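Local coordinates for putative cell adhesion protein (Bacteroides eggerthii, PDB 4GPV), which is probably a FimA-like fimbrial subunit that assembles into pili and serves cell adhesion in a bacterium of the human microbiome, at residues 181-193 with 244-256. Residues are numbered along the deposited sequence; the frame is centred on the assembly and turned at random. Where two conformers were deposited one is given.
Sequences DAAVLLFAGKKGR and TVFNHFYTFGNDG
Leu185 lays its CB over one face of the Phe249 ring in a CH-pi contact, 4.1 Å from the ring centroid. With its CG anti to the carbonyl carbon (chi1 -67°), Phe249 runs its ring back along strand 181-186 toward Ala183, past Leu185 in the opposite direction, and its edge at CZ comes to 3.4 Å from Ala183 O. The CD2 branch of Leu185 reaches the other way, to 3.8 Å from Thr251 CB. Ala183 CB meets the edge of the Phe246 ring at CE2 and also rests on the amide of Asn247, whose ND2 is held by Asp230. A second CH-pi contact lies beyond the G1 beta bulge at Phe187 and Ala188, where Gly192 CA sits 3.5 Å from the centroid of the Phe252 ring; the bare glycine backbone lets the ring lie this close.

Polar contact is carried by a water that joins both segments. It accepts from Gly189 N at 3.0 Å, donates to Phe252 O at 2.6 Å and hydrogen-bonds Thr251 OG1. Nearby, Gly189 O is buried without a partner. Asn254 OD1 accepts from Gly256 N at 3.0 Å, closing an Asx turn, while its ND2 is bonded to Thr261 and Gln259.

Strands 181-186 and 247-251 belong to different sheets, and their axes pass 8.6 Å apart at 17°, nearly parallel. Leu263 also touches Leu185 and Phe249, and Ile160 lies against Thr251. This face-to-face packing of two sheets through interleaved apolar side chains is characteristic of a beta-sandwich, consistent with the transthyretin-like C-terminal domain of FimA-type pilins.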
loop_
_atom_site.group_PDB
_atom_site.type_symbol
_atom_site.label_atom_id
_atom_site.label_comp_id
_atom_site.label_asym_id
_atom_site.label_seq_id
_atom_site.Cartn_x
_atom_site.Cartn_y
_atom_site.Cartn_z
ATOM N N ASP A 181 4.588 -21.887 -7.576
ATOM C CA ASP A 181 4.312 -21.119 -8.787
ATOM C C ASP A 181 4.491 -19.619 -8.595
ATOM O O ASP A 181 5.056 -18.954 -9.469
ATOM C CB ASP A 181 2.896 -21.429 -9.309
ATOM C CG ASP A 181 2.619 -22.912 -9.470
ATOM O OD1 ASP A 181 3.444 -23.613 -10.110
ATOM O OD2 ASP A 181 1.601 -23.381 -8.939
ATOM N N ALA A 182 3.983 -19.066 -7.494
ATOM C CA ALA A 182 4.060 -17.623 -7.314
ATOM C C ALA A 182 3.889 -17.181 -5.872
ATOM O O ALA A 182 3.320 -17.905 -5.053
ATOM C CB ALA A 182 2.958 -16.962 -8.148
ATOM N N ALA A 183 4.400 -15.988 -5.565
ATOM C CA ALA A 183 4.087 -15.290 -4.332
ATOM C C ALA A 183 2.929 -14.377 -4.720
ATOM O O ALA A 183 3.033 -13.619 -5.704
ATOM C CB ALA A 183 5.291 -14.485 -3.822
ATOM N N VAL A 184 1.798 -14.516 -4.033
ATOM C CA VAL A 184 0.581 -13.784 -4.426
ATOM C C VAL A 184 0.008 -12.952 -3.273
ATOM O O VAL A 184 0.171 -13.306 -2.120
ATOM C CB VAL A 184 -0.513 -14.749 -4.996
ATOM C CG1 VAL A 184 -0.056 -15.468 -6.276
ATOM C CG2 VAL A 184 -1.000 -15.754 -3.939
ATOM N N LEU A 185 -0.642 -11.843 -3.612
ATOM C CA LEU A 185 -1.347 -11.036 -2.642
ATOM C C LEU A 185 -2.801 -11.185 -2.969
ATOM O O LEU A 185 -3.209 -10.898 -4.088
ATOM C CB LEU A 185 -0.901 -9.552 -2.622
ATOM C CG LEU A 185 -1.356 -8.767 -1.378
ATOM C CD1 LEU A 185 -0.679 -9.320 -0.072
ATOM C CD2 LEU A 185 -1.028 -7.261 -1.541
ATOM N N LEU A 186 -3.587 -11.613 -1.996
ATOM C CA LEU A 186 -5.020 -11.798 -2.204
ATOM C C LEU A 186 -5.756 -10.715 -1.476
ATOM O O LEU A 186 -5.415 -10.404 -0.319
ATOM C CB LEU A 186 -5.485 -13.210 -1.732
ATOM C CG LEU A 186 -4.622 -14.416 -2.149
ATOM C CD1 LEU A 186 -5.239 -15.746 -1.579
ATOM C CD2 LEU A 186 -4.469 -14.486 -3.687
ATOM N N PHE A 187 -6.769 -10.104 -2.139
ATOM C CA PHE A 187 -7.628 -9.100 -1.508
ATOM C C PHE A 187 -6.848 -7.909 -1.010
ATOM O O PHE A 187 -6.982 -7.494 0.137
ATOM C CB PHE A 187 -8.478 -9.703 -0.359
ATOM C CG PHE A 187 -9.159 -10.962 -0.829
ATOM C CD1 PHE A 187 -10.050 -10.928 -1.891
ATOM C CD2 PHE A 187 -8.819 -12.195 -0.287
ATOM C CE1 PHE A 187 -10.611 -12.103 -2.391
ATOM C CE2 PHE A 187 -9.374 -13.368 -0.783
ATOM C CZ PHE A 187 -10.267 -13.317 -1.839
ATOM N N ALA A 188 -6.091 -7.305 -1.928
ATOM C CA ALA A 188 -5.460 -6.007 -1.702
ATOM C C ALA A 188 -6.575 -4.958 -1.719
ATOM O O ALA A 188 -7.372 -4.980 -2.659
ATOM C CB ALA A 188 -4.482 -5.722 -2.840
ATOM N N GLY A 189 -6.636 -4.060 -0.734
ATOM C CA GLY A 189 -7.668 -3.020 -0.728
ATOM C C GLY A 189 -7.576 -2.148 -1.976
ATOM O O GLY A 189 -6.485 -1.702 -2.348
ATOM N N LYS A 190 -8.721 -1.914 -2.651
ATOM C CA LYS A 190 -8.709 -1.128 -3.889
ATOM C C LYS A 190 -8.512 0.391 -3.678
ATOM O O LYS A 190 -7.790 1.010 -4.453
ATOM C CB LYS A 190 -10.038 -1.339 -4.650
ATOM C CG LYS A 190 -10.266 -0.355 -5.820
ATOM C CD LYS A 190 -11.436 -0.758 -6.697
ATOM C CE LYS A 190 -11.583 0.160 -7.889
ATOM N NZ LYS A 190 -12.332 -0.504 -8.989
ATOM N N LYS A 191 -9.133 0.951 -2.627
ATOM C CA LYS A 191 -9.207 2.395 -2.390
ATOM C C LYS A 191 -8.084 2.963 -1.574
ATOM O O LYS A 191 -7.827 2.504 -0.474
ATOM C CB LYS A 191 -10.526 2.764 -1.699
ATOM C CG LYS A 191 -11.721 2.848 -2.625
ATOM C CD LYS A 191 -12.849 3.653 -1.980
ATOM C CE LYS A 191 -14.070 3.734 -2.864
ATOM N NZ LYS A 191 -15.048 4.733 -2.358
ATOM N N GLY A 192 -7.458 3.994 -2.117
ATOM C CA GLY A 192 -6.384 4.722 -1.455
ATOM C C GLY A 192 -6.910 6.097 -1.112
ATOM O O GLY A 192 -7.138 6.912 -2.012
ATOM N N ARG A 193 -7.162 6.338 0.183
ATOM C CA ARG A 193 -7.640 7.613 0.666
ATOM C C ARG A 193 -6.476 8.505 0.959
ATOM O O ARG A 193 -5.565 8.121 1.722
ATOM C CB ARG A 193 -8.474 7.414 1.943
ATOM C CG ARG A 193 -9.941 7.203 1.721
ATOM C CD ARG A 193 -10.624 8.471 1.240
ATOM N NE ARG A 193 -11.050 9.377 2.304
ATOM C CZ ARG A 193 -12.273 9.410 2.815
ATOM N NH1 ARG A 193 -13.195 8.549 2.405
ATOM N NH2 ARG A 193 -12.581 10.291 3.751
ATOM N N THR A 244 17.123 -13.230 3.110
ATOM C CA THR A 244 16.937 -12.293 1.996
ATOM C C THR A 244 15.432 -12.224 1.616
ATOM O O THR A 244 14.704 -13.230 1.703
ATOM C CB THR A 244 17.812 -12.658 0.795
ATOM O OG1 THR A 244 17.288 -13.816 0.160
ATOM C CG2 THR A 244 19.273 -12.871 1.166
ATOM N N VAL A 245 15.001 -11.052 1.138
ATOM C CA VAL A 245 13.613 -10.803 0.756
ATOM C C VAL A 245 13.386 -11.324 -0.673
ATOM O O VAL A 245 14.167 -11.010 -1.584
ATOM C CB VAL A 245 13.296 -9.283 0.898
ATOM C CG1 VAL A 245 11.955 -8.911 0.258
ATOM C CG2 VAL A 245 13.349 -8.832 2.359
ATOM N N PHE A 246 12.304 -12.081 -0.876
ATOM C CA PHE A 246 11.972 -12.600 -2.204
ATOM C C PHE A 246 11.293 -11.526 -3.067
ATOM O O PHE A 246 11.601 -11.388 -4.255
ATOM C CB PHE A 246 11.047 -13.830 -2.100
ATOM C CG PHE A 246 10.544 -14.279 -3.459
ATOM C CD1 PHE A 246 11.416 -14.856 -4.391
ATOM C CD2 PHE A 246 9.216 -14.093 -3.826
ATOM C CE1 PHE A 246 10.958 -15.251 -5.657
ATOM C CE2 PHE A 246 8.772 -14.455 -5.113
ATOM C CZ PHE A 246 9.647 -15.034 -6.013
ATOM N N ASN A 247 10.296 -10.838 -2.493
ATOM C CA ASN A 247 9.577 -9.785 -3.226
ATOM C C ASN A 247 8.873 -8.870 -2.232
ATOM O O ASN A 247 8.872 -9.125 -1.021
ATOM C CB ASN A 247 8.564 -10.404 -4.225
ATOM C CG ASN A 247 7.294 -10.984 -3.593
ATOM O OD1 ASN A 247 7.279 -11.451 -2.452
ATOM N ND2 ASN A 247 6.184 -10.919 -4.305
ATOM N N HIS A 248 8.200 -7.853 -2.762
ATOM C CA HIS A 248 7.373 -6.989 -1.950
ATOM C C HIS A 248 6.178 -6.551 -2.794
ATOM O O HIS A 248 6.255 -6.576 -4.027
ATOM C CB HIS A 248 8.176 -5.783 -1.430
ATOM C CG HIS A 248 8.611 -4.832 -2.489
ATOM N ND1 HIS A 248 9.789 -5.016 -3.169
ATOM C CD2 HIS A 248 7.990 -3.725 -2.966
ATOM C CE1 HIS A 248 9.859 -4.025 -4.043
ATOM N NE2 HIS A 248 8.793 -3.223 -3.957
ATOM N N PHE A 249 5.094 -6.173 -2.119
ATOM C CA PHE A 249 3.902 -5.611 -2.756
ATOM C C PHE A 249 3.539 -4.326 -2.067
ATOM O O PHE A 249 3.766 -4.185 -0.862
ATOM C CB PHE A 249 2.702 -6.583 -2.652
ATOM C CG PHE A 249 2.817 -7.873 -3.423
ATOM C CD1 PHE A 249 2.803 -7.878 -4.819
ATOM C CD2 PHE A 249 2.838 -9.093 -2.761
ATOM C CE1 PHE A 249 2.881 -9.079 -5.528
ATOM C CE2 PHE A 249 2.876 -10.293 -3.468
ATOM C CZ PHE A 249 2.902 -10.283 -4.844
ATOM N N TYR A 250 2.971 -3.387 -2.816
ATOM C CA TYR A 250 2.369 -2.185 -2.239
ATOM C C TYR A 250 0.888 -2.425 -2.205
ATOM O O TYR A 250 0.334 -2.970 -3.173
ATOM C CB TYR A 250 2.664 -0.919 -3.083
ATOM C CG TYR A 250 4.136 -0.679 -3.242
ATOM C CD1 TYR A 250 4.936 -0.351 -2.144
ATOM C CD2 TYR A 250 4.745 -0.799 -4.483
ATOM C CE1 TYR A 250 6.313 -0.167 -2.286
ATOM C CE2 TYR A 250 6.109 -0.573 -4.647
ATOM C CZ TYR A 250 6.890 -0.273 -3.546
ATOM O OH TYR A 250 8.235 -0.099 -3.732
ATOM N N THR A 251 0.221 -2.001 -1.133
ATOM C CA THR A 251 -1.231 -2.208 -1.082
ATOM C C THR A 251 -1.850 -1.093 -0.267
ATOM O O THR A 251 -1.126 -0.323 0.348
ATOM C CB THR A 251 -1.550 -3.613 -0.489
ATOM O OG1 THR A 251 -2.955 -3.885 -0.674
ATOM C CG2 THR A 251 -1.201 -3.732 1.001
ATOM N N PHE A 252 -3.165 -1.016 -0.244
ATOM C CA PHE A 252 -3.779 0.008 0.577
ATOM C C PHE A 252 -4.339 -0.574 1.913
ATOM O O PHE A 252 -4.428 -1.801 2.104
ATOM C CB PHE A 252 -4.879 0.740 -0.202
ATOM C CG PHE A 252 -4.351 1.608 -1.323
ATOM C CD1 PHE A 252 -3.167 2.337 -1.171
ATOM C CD2 PHE A 252 -5.067 1.751 -2.505
ATOM C CE1 PHE A 252 -2.682 3.147 -2.222
ATOM C CE2 PHE A 252 -4.587 2.577 -3.544
ATOM C CZ PHE A 252 -3.413 3.278 -3.380
ATOM N N GLY A 253 -4.715 0.328 2.822
ATOM C CA GLY A 253 -5.238 -0.019 4.138
ATOM C C GLY A 253 -6.376 -1.005 4.073
ATOM O O GLY A 253 -7.190 -0.952 3.159
ATOM N N ASN A 254 -6.409 -1.958 4.987
ATOM C CA ASN A 254 -7.474 -2.951 5.000
ATOM C C ASN A 254 -7.595 -3.536 6.407
ATOM O O ASN A 254 -6.781 -4.379 6.768
ATOM C CB ASN A 254 -7.248 -4.088 3.963
ATOM C CG ASN A 254 -8.419 -5.046 3.872
ATOM O OD1 ASN A 254 -9.520 -4.820 4.421
ATOM N ND2 ASN A 254 -8.205 -6.162 3.219
ATOM N N ASP A 255 -8.656 -3.160 7.143
ATOM C CA ASP A 255 -8.901 -3.667 8.517
ATOM C C ASP A 255 -9.488 -5.077 8.497
ATOM O O ASP A 255 -9.661 -5.712 9.551
ATOM C CB ASP A 255 -9.803 -2.699 9.332
ATOM C CG ASP A 255 -11.168 -2.372 8.727
ATOM O OD1 ASP A 255 -11.650 -3.151 7.858
ATOM O OD2 ASP A 255 -11.786 -1.389 9.170
ATOM N N GLY A 256 -9.820 -5.538 7.300
ATOM C CA GLY A 256 -10.366 -6.866 7.079
ATOM C C GLY A 256 -11.771 -7.086 7.582
ATOM O O GLY A 256 -12.187 -8.239 7.669
HETATM O O HOH W 1 -4.631 -4.344 1.474
#